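Long-range contacts in tRNA-5-methyluridine(54) 2-sulfurtransferase (Pyrococcus horikoshii, PDB 5MKO), which catalyses the ATP-dependent 2-thiolation of 5-methyluridine 54 in the T loop of tRNAs, stabilising them against heat in a thermophilic archaeon: residues I53-S58 / Y75-L80; H81-I86 / I110-E115; F151-T156 / F192-K197; H158-E163 / E201-E206. All coordinates share one frame; numbering follows the deposited sequence.

Contact 1 of 4, residues I53-S58 / Y75-L80; sequences ILVAVS and YNIECL. With AMP (adenosine monophosphate), chain C.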
# COMPACT_ATOMS: atom_id res chain seq x y z
N ILE A 53 2.99 19.91 27.94
CA ILE A 53 3.37 18.88 26.97
C ILE A 53 4.63 18.11 27.40
O ILE A 53 5.62 18.72 27.81
CB ILE A 53 3.50 19.50 25.54
CG1 ILE A 53 2.23 20.31 25.16
CG2 ILE A 53 3.81 18.42 24.48
CD1 ILE A 53 2.44 21.46 24.20
N LEU A 54 4.58 16.78 27.30
CA LEU A 54 5.72 15.91 27.60
C LEU A 54 6.25 15.34 26.28
O LEU A 54 5.56 14.57 25.62
CB LEU A 54 5.36 14.79 28.60
CG LEU A 54 6.51 13.82 28.96
CD1 LEU A 54 7.48 14.44 29.96
CD2 LEU A 54 5.97 12.53 29.50
N VAL A 55 7.47 15.73 25.91
CA VAL A 55 8.10 15.23 24.69
C VAL A 55 8.98 14.03 25.03
O VAL A 55 9.94 14.15 25.80
CB VAL A 55 8.83 16.31 23.82
CG1 VAL A 55 9.27 15.72 22.47
CG2 VAL A 55 7.94 17.54 23.60
N ALA A 56 8.62 12.86 24.50
CA ALA A 56 9.35 11.62 24.70
C ALA A 56 10.56 11.70 23.76
O ALA A 56 10.40 11.62 22.54
CB ALA A 56 8.46 10.45 24.35
N VAL A 57 11.75 11.97 24.32
CA VAL A 57 12.98 12.14 23.56
C VAL A 57 13.85 10.87 23.61
O VAL A 57 14.23 10.42 24.69
CB VAL A 57 13.76 13.44 23.91
CG1 VAL A 57 12.93 14.69 23.61
CG2 VAL A 57 14.23 13.45 25.36
N SER A 58 14.12 10.30 22.44
CA SER A 58 14.88 9.06 22.28
C SER A 58 16.39 9.24 22.16
O SER A 58 17.14 8.29 22.45
CB SER A 58 14.40 8.32 21.04
OG SER A 58 14.35 9.18 19.91
N TYR A 75 5.50 26.73 23.17
CA TYR A 75 4.70 25.75 23.91
C TYR A 75 5.34 25.43 25.27
O TYR A 75 6.55 25.66 25.46
CB TYR A 75 4.47 24.48 23.08
CG TYR A 75 3.44 24.63 21.98
CD1 TYR A 75 2.08 24.45 22.23
CD2 TYR A 75 3.82 24.93 20.67
CE1 TYR A 75 1.13 24.58 21.22
CE2 TYR A 75 2.88 25.07 19.66
CZ TYR A 75 1.54 24.89 19.94
OH TYR A 75 0.60 25.01 18.93
N ASN A 76 4.51 24.96 26.23
CA ASN A 76 4.95 24.60 27.58
C ASN A 76 5.40 23.12 27.55
O ASN A 76 4.59 22.21 27.78
CB ASN A 76 3.82 24.84 28.60
CG ASN A 76 4.20 24.76 30.06
OD1 ASN A 76 5.32 24.37 30.44
ND2 ASN A 76 3.26 25.11 30.93
N ILE A 77 6.69 22.89 27.25
CA ILE A 77 7.21 21.54 27.12
C ILE A 77 8.23 21.17 28.20
O ILE A 77 8.92 22.01 28.77
CB ILE A 77 7.77 21.23 25.70
CG1 ILE A 77 9.07 22.01 25.38
CG2 ILE A 77 6.70 21.43 24.60
CD1 ILE A 77 10.07 21.22 24.57
N GLU A 78 8.29 19.86 28.45
CA GLU A 78 9.22 19.15 29.32
C GLU A 78 9.52 17.86 28.59
O GLU A 78 8.73 17.43 27.75
CB GLU A 78 8.63 18.92 30.72
CG GLU A 78 8.83 20.12 31.63
CD GLU A 78 8.11 20.07 32.97
OE1 GLU A 78 7.08 20.75 33.10
OE2 GLU A 78 8.61 19.37 33.88
N CYS A 79 10.70 17.28 28.80
CA CYS A 79 11.13 16.11 28.05
C CYS A 79 11.42 14.89 28.90
O CYS A 79 11.90 15.01 30.03
CB CYS A 79 12.32 16.46 27.17
SG CYS A 79 12.07 17.92 26.13
N LEU A 80 11.13 13.71 28.35
CA LEU A 80 11.41 12.44 29.01
C LEU A 80 12.29 11.55 28.15
O LEU A 80 11.97 11.31 26.99
CB LEU A 80 10.13 11.69 29.46
CG LEU A 80 10.33 10.25 30.00
CD1 LEU A 80 11.02 10.23 31.35
CD2 LEU A 80 9.03 9.50 30.08
P AMP C . 10.22 4.26 17.94
O1P AMP C . 11.66 3.88 18.36
O2P AMP C . 10.22 4.72 16.45
O3P AMP C . 9.20 3.21 18.26
O5' AMP C . 9.85 5.54 18.76
C5' AMP C . 8.69 6.36 18.54
C4' AMP C . 8.82 7.60 19.39
O4' AMP C . 8.97 7.23 20.77
C3' AMP C . 10.05 8.45 19.08
O3' AMP C . 9.81 9.29 17.96
C2' AMP C . 10.26 9.19 20.40
O2' AMP C . 9.36 10.29 20.49
C1' AMP C . 9.86 8.12 21.43
N9 AMP C . 10.96 7.35 22.01
C8 AMP C . 11.61 6.28 21.45
N7 AMP C . 12.56 5.78 22.19
C5 AMP C . 12.54 6.57 23.33
C6 AMP C . 13.32 6.57 24.51
N6 AMP C . 14.35 5.74 24.72
N1 AMP C . 13.02 7.48 25.46
C2 AMP C . 12.02 8.35 25.24
N3 AMP C . 11.25 8.46 24.16
C4 AMP C . 11.55 7.54 23.23
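Ile53 and Ile77 are paired on neighbouring parallel strands, their side chains slanting across each other, with Ile53 CB 3.9 Å from Ile77 CG2. Five backbone hydrogen bonds zip the strands together, from Ile53 N to Asn76 O (2.8 Å) through to Val57 N and Leu80 O at the other end. The packed part is apolar on both faces. Ile53, Val55, Ile77 and Cys79 share one, where Val55 and Ile77 lean on Leu70 of helix 61-72, and Tyr75 offers CD1 obliquely to Ile53 CD1, 3.6 Å off. On the other, Leu54, with CG anti to the backbone N (chi1 180°), carries CD1 over to Leu80 CB at 3.9 Å, and both leucines also meet Phe145 of helix 132-148. The solvent side is looser: Asn76 is exposed, and the Glu78 carboxylate leads off to a salt bridge with Arg52. At the Val57 end the nucleotide takes over: Ala56 O accepts a hydrogen bond from AMP O2' (2.7 Å), and Ala56 CB lies 3.4 Å from AMP N3. This is the first beta-alpha-beta unit of the PP-loop domain, and its chemistry implies that an apolar, backbone-bonded core presents the main-chain carbonyl of Ala56 to the ribose.

Contact 2 of 4, residues H81-I86 / I110-E115; sequences HINLGI and IVRIKE. With AMP (adenosine monophosphate), chain C.
His81 and Ile110 continue a parallel pairing in which the short strand axes lie 19° apart, with Val111 N bonded to His81 O, Asn83 N to Val111 O, and Ile113 N to Asn83 O. Ile82 carries the side-chain contact on one face. Its CG2, anti to the backbone N, meets Ile113 CG2 at 3.7 Å, the two side chains crossing at about a right angle, while CG1 lies beside the backbone N and comes 3.8 Å from AMP N1. The backbone of the same residue reads the adenine: Ile82 N donates to AMP N1 (2.9 Å) and Ile82 O accepts from AMP N6 (2.8 Å). An alanine here removes CG1, CG2 and CD1 and would probably leave a gap beside AMP N1 and cost Ile113 CG2 its apolar partner, though both backbone bonds could persist. On the other face Asn83 CB touches Arg112 CG at 3.8 Å. Asn83 OD1 accepts from Gly85 N (3.0 Å), an Asx turn that bends the chain as the strand ends, whereas the guanidinium of Arg112 carries Ile110 CG2 over one face and forms a salt bridge with Glu94. Helix 90-104, which supplies Glu94, lies on the face of His81 and Asn83; Ile141 of helix 132-148 packs against Ile82, Val111 and Ile113 on the other, and strand 108-112 forms an outermost strand of the sheet.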
# COMPACT_ATOMS: atom_id res chain seq x y z
N HIS A 81 13.38 11.06 28.72
CA HIS A 81 14.25 10.11 28.06
C HIS A 81 14.23 8.83 28.87
O HIS A 81 14.42 8.86 30.09
CB HIS A 81 15.69 10.63 27.88
CG HIS A 81 16.60 9.59 27.30
ND1 HIS A 81 16.51 9.20 25.98
CD2 HIS A 81 17.54 8.83 27.92
CE1 HIS A 81 17.40 8.23 25.82
NE2 HIS A 81 18.05 7.98 26.96
N ILE A 82 13.99 7.70 28.19
CA ILE A 82 13.97 6.39 28.84
C ILE A 82 15.24 5.63 28.44
O ILE A 82 15.44 5.37 27.25
CB ILE A 82 12.66 5.58 28.60
CG1 ILE A 82 11.39 6.47 28.72
CG2 ILE A 82 12.60 4.36 29.54
CD1 ILE A 82 10.17 5.95 28.01
N ASN A 83 16.11 5.35 29.40
CA ASN A 83 17.36 4.61 29.21
C ASN A 83 17.00 3.14 29.37
O ASN A 83 16.67 2.70 30.48
CB ASN A 83 18.41 5.06 30.23
CG ASN A 83 19.77 4.45 30.05
OD1 ASN A 83 19.97 3.24 30.24
ND2 ASN A 83 20.76 5.28 29.76
N LEU A 84 17.03 2.39 28.26
CA LEU A 84 16.68 0.97 28.24
C LEU A 84 17.81 0.03 28.71
O LEU A 84 17.70 -1.19 28.58
CB LEU A 84 16.14 0.52 26.86
CG LEU A 84 14.99 1.31 26.17
CD1 LEU A 84 13.80 1.60 27.10
CD2 LEU A 84 15.50 2.50 25.43
N GLY A 85 18.89 0.62 29.26
CA GLY A 85 20.03 -0.10 29.82
C GLY A 85 20.80 -1.01 28.90
O GLY A 85 21.42 -1.97 29.36
N ILE A 86 20.78 -0.72 27.58
CA ILE A 86 21.52 -1.48 26.58
C ILE A 86 22.97 -0.97 26.62
O ILE A 86 23.23 0.18 26.28
CB ILE A 86 20.86 -1.39 25.17
CG1 ILE A 86 19.42 -1.97 25.17
CG2 ILE A 86 21.72 -2.10 24.11
CD1 ILE A 86 18.45 -1.26 24.24
N ILE A 110 14.95 11.84 33.19
CA ILE A 110 15.54 10.58 32.75
C ILE A 110 15.07 9.43 33.63
O ILE A 110 15.14 9.53 34.86
CB ILE A 110 17.09 10.69 32.67
CG1 ILE A 110 17.53 11.74 31.63
CG2 ILE A 110 17.74 9.31 32.40
CD1 ILE A 110 18.94 12.25 31.78
N VAL A 111 14.59 8.35 33.00
CA VAL A 111 14.14 7.12 33.65
C VAL A 111 15.05 5.96 33.16
O VAL A 111 15.08 5.67 31.97
CB VAL A 111 12.63 6.84 33.44
CG1 VAL A 111 12.24 5.45 33.93
CG2 VAL A 111 11.77 7.90 34.12
N ARG A 112 15.79 5.35 34.08
CA ARG A 112 16.70 4.24 33.78
C ARG A 112 16.02 2.93 34.20
O ARG A 112 15.84 2.69 35.40
CB ARG A 112 18.07 4.44 34.48
CG ARG A 112 18.84 5.67 33.98
CD ARG A 112 20.14 5.88 34.73
NE ARG A 112 20.85 7.08 34.30
CZ ARG A 112 20.70 8.29 34.84
NH1 ARG A 112 19.85 8.47 35.84
NH2 ARG A 112 21.40 9.32 34.38
N ILE A 113 15.60 2.10 33.20
CA ILE A 113 14.88 0.85 33.45
C ILE A 113 15.71 -0.18 34.25
O ILE A 113 15.12 -0.99 34.96
CB ILE A 113 14.24 0.21 32.17
CG1 ILE A 113 15.26 -0.54 31.29
CG2 ILE A 113 13.44 1.22 31.34
CD1 ILE A 113 14.69 -1.79 30.62
N LYS A 114 17.07 -0.13 34.16
CA LYS A 114 17.94 -1.05 34.91
C LYS A 114 17.92 -0.72 36.40
O LYS A 114 18.15 -1.60 37.23
CB LYS A 114 19.38 -1.06 34.36
CG LYS A 114 20.13 -2.37 34.65
CD LYS A 114 21.52 -2.39 34.04
CE LYS A 114 22.29 -3.61 34.49
NZ LYS A 114 23.62 -3.70 33.82
N GLU A 115 17.61 0.54 36.74
CA GLU A 115 17.50 0.99 38.12
C GLU A 115 16.10 0.67 38.68
O GLU A 115 15.99 0.18 39.79
CB GLU A 115 17.82 2.49 38.24
CG GLU A 115 19.28 2.83 38.01
CD GLU A 115 19.65 4.30 37.97
OE1 GLU A 115 18.78 5.17 38.21
OE2 GLU A 115 20.84 4.59 37.70
P AMP C . 10.22 4.26 17.94
O1P AMP C . 11.66 3.88 18.36
O2P AMP C . 10.22 4.72 16.45
O3P AMP C . 9.20 3.21 18.26
O5' AMP C . 9.85 5.54 18.76
C5' AMP C . 8.69 6.36 18.54
C4' AMP C . 8.82 7.60 19.39
O4' AMP C . 8.97 7.23 20.77
C3' AMP C . 10.05 8.45 19.08
O3' AMP C . 9.81 9.29 17.96
C2' AMP C . 10.26 9.19 20.40
O2' AMP C . 9.36 10.29 20.49
C1' AMP C . 9.86 8.12 21.43
N9 AMP C . 10.96 7.35 22.01
C8 AMP C . 11.61 6.28 21.45
N7 AMP C . 12.56 5.78 22.19
C5 AMP C . 12.54 6.57 23.33
C6 AMP C . 13.32 6.57 24.51
N6 AMP C . 14.35 5.74 24.72
N1 AMP C . 13.02 7.48 25.46
C2 AMP C . 12.02 8.35 25.24
N3 AMP C . 11.25 8.46 24.16
C4 AMP C . 11.55 7.54 23.23

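Contact 3 of 4, residues F151-T156 / F192-K197; sequences FDAIAT and FIKKVK. With AMP (adenosine monophosphate), chain C.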
# COMPACT_ATOMS: atom_id res chain seq x y z
N PHE A 151 0.75 15.71 33.26
CA PHE A 151 0.97 16.28 31.93
C PHE A 151 -0.29 16.12 31.10
O PHE A 151 -0.94 15.07 31.13
CB PHE A 151 2.17 15.61 31.22
CG PHE A 151 3.50 16.18 31.62
CD1 PHE A 151 4.03 17.29 30.98
CD2 PHE A 151 4.23 15.61 32.66
CE1 PHE A 151 5.26 17.82 31.35
CE2 PHE A 151 5.47 16.15 33.04
CZ PHE A 151 5.98 17.24 32.38
N ASP A 152 -0.63 17.17 30.35
CA ASP A 152 -1.84 17.21 29.53
C ASP A 152 -1.75 16.43 28.23
O ASP A 152 -2.77 15.95 27.73
CB ASP A 152 -2.24 18.67 29.28
CG ASP A 152 -2.64 19.39 30.55
OD1 ASP A 152 -3.68 19.01 31.14
OD2 ASP A 152 -1.92 20.32 30.96
N ALA A 153 -0.53 16.29 27.68
CA ALA A 153 -0.29 15.58 26.42
C ALA A 153 1.13 15.02 26.31
O ALA A 153 2.05 15.55 26.94
CB ALA A 153 -0.55 16.53 25.26
N ILE A 154 1.29 13.97 25.48
CA ILE A 154 2.58 13.35 25.15
C ILE A 154 2.78 13.59 23.66
O ILE A 154 1.86 13.35 22.88
CB ILE A 154 2.71 11.82 25.46
CG1 ILE A 154 2.22 11.45 26.87
CG2 ILE A 154 4.15 11.35 25.24
CD1 ILE A 154 2.08 9.94 27.15
N ALA A 155 3.95 14.08 23.26
CA ALA A 155 4.28 14.31 21.86
C ALA A 155 5.45 13.42 21.47
O ALA A 155 6.46 13.36 22.19
CB ALA A 155 4.59 15.78 21.62
N THR A 156 5.30 12.69 20.36
CA THR A 156 6.33 11.79 19.84
C THR A 156 6.90 12.35 18.53
O THR A 156 6.33 13.29 17.97
CB THR A 156 5.84 10.34 19.75
OG1 THR A 156 4.67 10.26 18.93
CG2 THR A 156 5.60 9.72 21.12
N PHE A 192 -4.91 6.83 30.18
CA PHE A 192 -4.13 6.93 28.96
C PHE A 192 -4.11 8.40 28.55
O PHE A 192 -5.14 8.92 28.12
CB PHE A 192 -4.76 6.11 27.81
CG PHE A 192 -4.49 4.63 27.74
CD1 PHE A 192 -3.20 4.13 27.83
CD2 PHE A 192 -5.53 3.74 27.47
CE1 PHE A 192 -2.95 2.76 27.72
CE2 PHE A 192 -5.28 2.37 27.35
CZ PHE A 192 -3.99 1.89 27.48
N ILE A 193 -2.97 9.06 28.70
CA ILE A 193 -2.76 10.47 28.34
C ILE A 193 -2.84 10.64 26.80
O ILE A 193 -2.52 9.70 26.06
CB ILE A 193 -1.41 10.99 28.95
CG1 ILE A 193 -1.33 10.78 30.50
CG2 ILE A 193 -1.07 12.45 28.57
CD1 ILE A 193 -2.46 11.38 31.39
N LYS A 194 -3.31 11.82 26.35
CA LYS A 194 -3.41 12.17 24.94
C LYS A 194 -2.02 12.13 24.31
O LYS A 194 -1.09 12.76 24.82
CB LYS A 194 -4.04 13.57 24.78
CG LYS A 194 -4.02 14.10 23.35
CD LYS A 194 -4.74 15.44 23.21
CE LYS A 194 -3.83 16.63 23.45
NZ LYS A 194 -4.55 17.92 23.25
N LYS A 195 -1.87 11.34 23.23
CA LYS A 195 -0.63 11.21 22.46
C LYS A 195 -0.83 11.96 21.15
O LYS A 195 -1.87 11.81 20.51
CB LYS A 195 -0.27 9.74 22.21
CG LYS A 195 0.50 9.08 23.35
CD LYS A 195 1.27 7.84 22.86
CE LYS A 195 2.12 7.15 23.92
NZ LYS A 195 1.31 6.43 24.95
N VAL A 196 0.14 12.79 20.75
CA VAL A 196 0.06 13.57 19.51
C VAL A 196 1.34 13.44 18.67
O VAL A 196 2.41 13.14 19.20
CB VAL A 196 -0.36 15.05 19.71
CG1 VAL A 196 -1.82 15.18 20.12
CG2 VAL A 196 0.56 15.78 20.70
N LYS A 197 1.20 13.67 17.34
CA LYS A 197 2.30 13.61 16.38
C LYS A 197 2.46 14.95 15.64
O LYS A 197 1.90 15.12 14.55
CB LYS A 197 2.12 12.42 15.41
CG LYS A 197 2.36 11.07 16.08
CD LYS A 197 1.73 9.92 15.31
CE LYS A 197 2.06 8.61 15.98
NZ LYS A 197 1.50 7.45 15.27
P AMP C . 10.22 4.26 17.94
O1P AMP C . 11.66 3.88 18.36
O2P AMP C . 10.22 4.72 16.45
O3P AMP C . 9.20 3.21 18.26
O5' AMP C . 9.85 5.54 18.76
C5' AMP C . 8.69 6.36 18.54
C4' AMP C . 8.82 7.60 19.39
O4' AMP C . 8.97 7.23 20.77
C3' AMP C . 10.05 8.45 19.08
O3' AMP C . 9.81 9.29 17.96
C2' AMP C . 10.26 9.19 20.40
O2' AMP C . 9.36 10.29 20.49
C1' AMP C . 9.86 8.12 21.43
N9 AMP C . 10.96 7.35 22.01
C8 AMP C . 11.61 6.28 21.45
N7 AMP C . 12.56 5.78 22.19
C5 AMP C . 12.54 6.57 23.33
C6 AMP C . 13.32 6.57 24.51
N6 AMP C . 14.35 5.74 24.72
N1 AMP C . 13.02 7.48 25.46
C2 AMP C . 12.02 8.35 25.24
N3 AMP C . 11.25 8.46 24.16
C4 AMP C . 11.55 7.54 23.23
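Ile154 and Ile193 meet at about a right angle where two parallel strands come together, and the side chain of Ile154 can be followed outward atom by atom. Its CB stands 4.0 Å from Lys194 O and close to Lys195 CG, the aliphatic start of the neighbouring lysine. From there the branches part. CG1, held beside the backbone N by a chi1 of -47°, turns to Ile193 CG2 at 3.8 Å, and CD1 at the tip continues to Ile193 CB at 4.1 Å; CG2 points instead towards the carbonyl oxygen of Leu54 on the adjoining strand. The Ile193 methyl CG2 is itself a knot of contacts, lying 3.7 Å from Phe151 O. On the other face of the sheet a bend at chi3 (89°) turns the Lys194 chain until CE rests 3.7 Å from Ala153 CB, while its ammonium leaves the pair to bond Leu46 O and form a salt bridge with Glu51. Farther along, Ala155 CB and Val196 CG2 pack 4.1 Å apart. The backbones are joined by Ile154 N to Lys194 O, Val196 N to Ile154 O and Thr156 N to Val196 O. At this last bond, Thr156 CA comes 3.4 Å from AMP O2', and its hydroxyl is hydrogen-bonded to His158, placing this end beside the nucleotide, as is characteristic of the central parallel sheet of a PP-loop domain. Strand 153-155 is thus inserted between strands 52-56 and 194-196, with strand 185-186 antiparallel on the far side of 194-196; helix 132-148 covers the Ile154 side through Ala146, which both isoleucines touch.

Contact 4 of 4, residues H158-E163 / E201-E206; sequences HNLDDE and EVTERE. With AMP (adenosine monophosphate), chain C.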
# COMPACT_ATOMS: atom_id res chain seq x y z
N HIS A 158 7.21 10.85 15.52
CA HIS A 158 6.69 10.23 14.28
C HIS A 158 6.43 11.23 13.15
O HIS A 158 5.60 12.14 13.28
CB HIS A 158 5.44 9.41 14.54
CG HIS A 158 5.61 8.31 15.53
ND1 HIS A 158 5.51 8.55 16.88
CD2 HIS A 158 5.78 6.99 15.32
CE1 HIS A 158 5.64 7.37 17.46
NE2 HIS A 158 5.81 6.40 16.56
N ASN A 159 7.17 11.06 12.04
CA ASN A 159 7.09 11.89 10.84
C ASN A 159 6.17 11.25 9.78
O ASN A 159 5.61 10.17 10.01
CB ASN A 159 8.50 12.20 10.29
CG ASN A 159 9.36 11.00 9.95
OD1 ASN A 159 8.91 10.01 9.38
ND2 ASN A 159 10.65 11.10 10.22
N LEU A 160 6.02 11.93 8.61
CA LEU A 160 5.19 11.46 7.49
C LEU A 160 5.60 10.08 6.99
O LEU A 160 4.73 9.24 6.75
CB LEU A 160 5.18 12.51 6.36
CG LEU A 160 4.40 12.21 5.09
CD1 LEU A 160 2.90 12.27 5.32
CD2 LEU A 160 4.78 13.18 4.01
N ASP A 161 6.92 9.85 6.86
CA ASP A 161 7.51 8.59 6.41
C ASP A 161 7.15 7.44 7.35
O ASP A 161 6.84 6.35 6.87
CB ASP A 161 9.04 8.72 6.31
CG ASP A 161 9.52 9.67 5.24
OD1 ASP A 161 8.82 10.67 4.97
OD2 ASP A 161 10.63 9.45 4.70
N ASP A 162 7.16 7.69 8.68
CA ASP A 162 6.79 6.70 9.70
C ASP A 162 5.34 6.26 9.54
O ASP A 162 5.05 5.07 9.61
CB ASP A 162 7.03 7.25 11.13
CG ASP A 162 8.49 7.51 11.48
OD1 ASP A 162 9.35 6.65 11.15
OD2 ASP A 162 8.77 8.55 12.12
N GLU A 163 4.44 7.22 9.29
CA GLU A 163 3.02 6.96 9.09
C GLU A 163 2.75 6.25 7.76
O GLU A 163 2.02 5.25 7.75
CB GLU A 163 2.22 8.27 9.22
CG GLU A 163 0.74 8.03 9.39
CD GLU A 163 0.17 7.49 10.70
OE1 GLU A 163 0.93 7.06 11.60
OE2 GLU A 163 -1.07 7.55 10.83
N GLU A 201 3.00 15.62 9.09
CA GLU A 201 3.01 16.00 7.68
C GLU A 201 4.40 16.41 7.14
O GLU A 201 4.51 16.83 5.99
CB GLU A 201 1.95 17.07 7.40
CG GLU A 201 0.60 16.76 8.02
CD GLU A 201 -0.51 17.75 7.74
OE1 GLU A 201 -0.39 18.94 8.15
OE2 GLU A 201 -1.51 17.33 7.13
N VAL A 202 5.47 16.23 7.95
CA VAL A 202 6.83 16.54 7.50
C VAL A 202 7.59 15.25 7.19
O VAL A 202 7.42 14.25 7.90
CB VAL A 202 7.64 17.52 8.40
CG1 VAL A 202 6.95 18.88 8.51
CG2 VAL A 202 7.92 16.94 9.77
N THR A 203 8.39 15.26 6.13
CA THR A 203 9.17 14.09 5.69
C THR A 203 10.43 13.94 6.53
O THR A 203 10.94 14.94 7.03
CB THR A 203 9.53 14.18 4.19
OG1 THR A 203 10.51 15.20 3.99
CG2 THR A 203 8.33 14.38 3.29
N GLU A 204 10.97 12.70 6.62
CA GLU A 204 12.21 12.37 7.33
C GLU A 204 13.38 13.19 6.77
O GLU A 204 14.22 13.65 7.54
CB GLU A 204 12.50 10.86 7.20
CG GLU A 204 13.56 10.34 8.14
CD GLU A 204 13.48 8.86 8.48
OE1 GLU A 204 14.54 8.25 8.74
OE2 GLU A 204 12.35 8.33 8.55
N ARG A 205 13.38 13.43 5.44
CA ARG A 205 14.35 14.23 4.69
C ARG A 205 14.33 15.68 5.18
O ARG A 205 15.39 16.29 5.34
CB ARG A 205 14.00 14.17 3.20
CG ARG A 205 15.02 14.76 2.25
CD ARG A 205 14.36 14.98 0.91
NE ARG A 205 15.22 15.73 -0.00
CZ ARG A 205 14.98 16.96 -0.42
NH1 ARG A 205 15.81 17.56 -1.26
NH2 ARG A 205 13.90 17.62 0.00
N GLU A 206 13.13 16.23 5.45
CA GLU A 206 12.92 17.58 5.97
C GLU A 206 13.38 17.64 7.43
O GLU A 206 13.94 18.65 7.86
CB GLU A 206 11.45 17.99 5.84
CG GLU A 206 11.01 18.35 4.43
CD GLU A 206 9.51 18.48 4.21
OE1 GLU A 206 9.11 19.32 3.37
OE2 GLU A 206 8.73 17.73 4.84
P AMP C . 10.22 4.26 17.94
O1P AMP C . 11.66 3.88 18.36
O2P AMP C . 10.22 4.72 16.45
O3P AMP C . 9.20 3.21 18.26
O5' AMP C . 9.85 5.54 18.76
C5' AMP C . 8.69 6.36 18.54
C4' AMP C . 8.82 7.60 19.39
O4' AMP C . 8.97 7.23 20.77
C3' AMP C . 10.05 8.45 19.08
O3' AMP C . 9.81 9.29 17.96
C2' AMP C . 10.26 9.19 20.40
O2' AMP C . 9.36 10.29 20.49
C1' AMP C . 9.86 8.12 21.43
N9 AMP C . 10.96 7.35 22.01
C8 AMP C . 11.61 6.28 21.45
N7 AMP C . 12.56 5.78 22.19
C5 AMP C . 12.54 6.57 23.33
C6 AMP C . 13.32 6.57 24.51
N6 AMP C . 14.35 5.74 24.72
N1 AMP C . 13.02 7.48 25.46
C2 AMP C . 12.02 8.35 25.24
N3 AMP C . 11.25 8.46 24.16
C4 AMP C . 11.55 7.54 23.23
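Asn159 and Glu204 cross obliquely, the amide and carboxylate planes turned 38° apart, with Asn159 ND2 3.5 Å from Glu204 CB. Asp161 approaches the same glutamate at about a right angle: its OD2 lies 3.4 Å from Glu204 CB, and its OD1 takes a weak hydrogen bond from Glu204 N. Leu160 and Thr203, by contrast, lie alongside and point the same way, Leu160 CD2 touching Thr203 CG2 at 3.8 Å. One firm backbone bond ties the segments together, Leu160 N to Val202 O at 2.8 Å, the donor tilted 28° from the carbonyl plane. Each helix start is secured by a capping box, Asn159 with Asp162 and Thr203 with Glu206. Asn159 CG sits between its own N and carbonyl carbon (chi1 58°), which brings OD1 within 3.0 Å of Asp162 N. A leucine in place of Asn159 would probably leave Asp162 N without its capping acceptor and the first turn of helix 160-172 less firmly held. Three carboxylates, of Asp161, Asp162 and Glu204, gather here; Asp162 and Glu204 both form salt bridges with Lys235, which is likely to offset their repulsion. Helix 230-244 supplies that lysine, helix 248-259 covers Leu160 through Val253, and helix 26-43 packs on Val202, so the N-termini of helices 160-172 and 204-214 meet among three other helices.

Contacts 1, 2 and 3 belong to one sheet, whereas contact 4 joins the starts of the helices that follow the two strands of contact 3. Contacts 1 and 2 share strand 76-83, and contact 3 adjoins contact 1 through backbone bonds between Leu54 and strand 153-155. Contacts 1 and 4 are largely buried; contacts 2 and 3 are partly so, with polar or charged chains at their margins. The chemistry shifts accordingly, from apolar pairs and backbone bonds in the sheet to capping boxes and carboxylates sharing a lysine in contact 4. All four border the AMP: contacts 1 and 2 hydrogen-bond it, while contacts 3 and 4 only touch its ribose side.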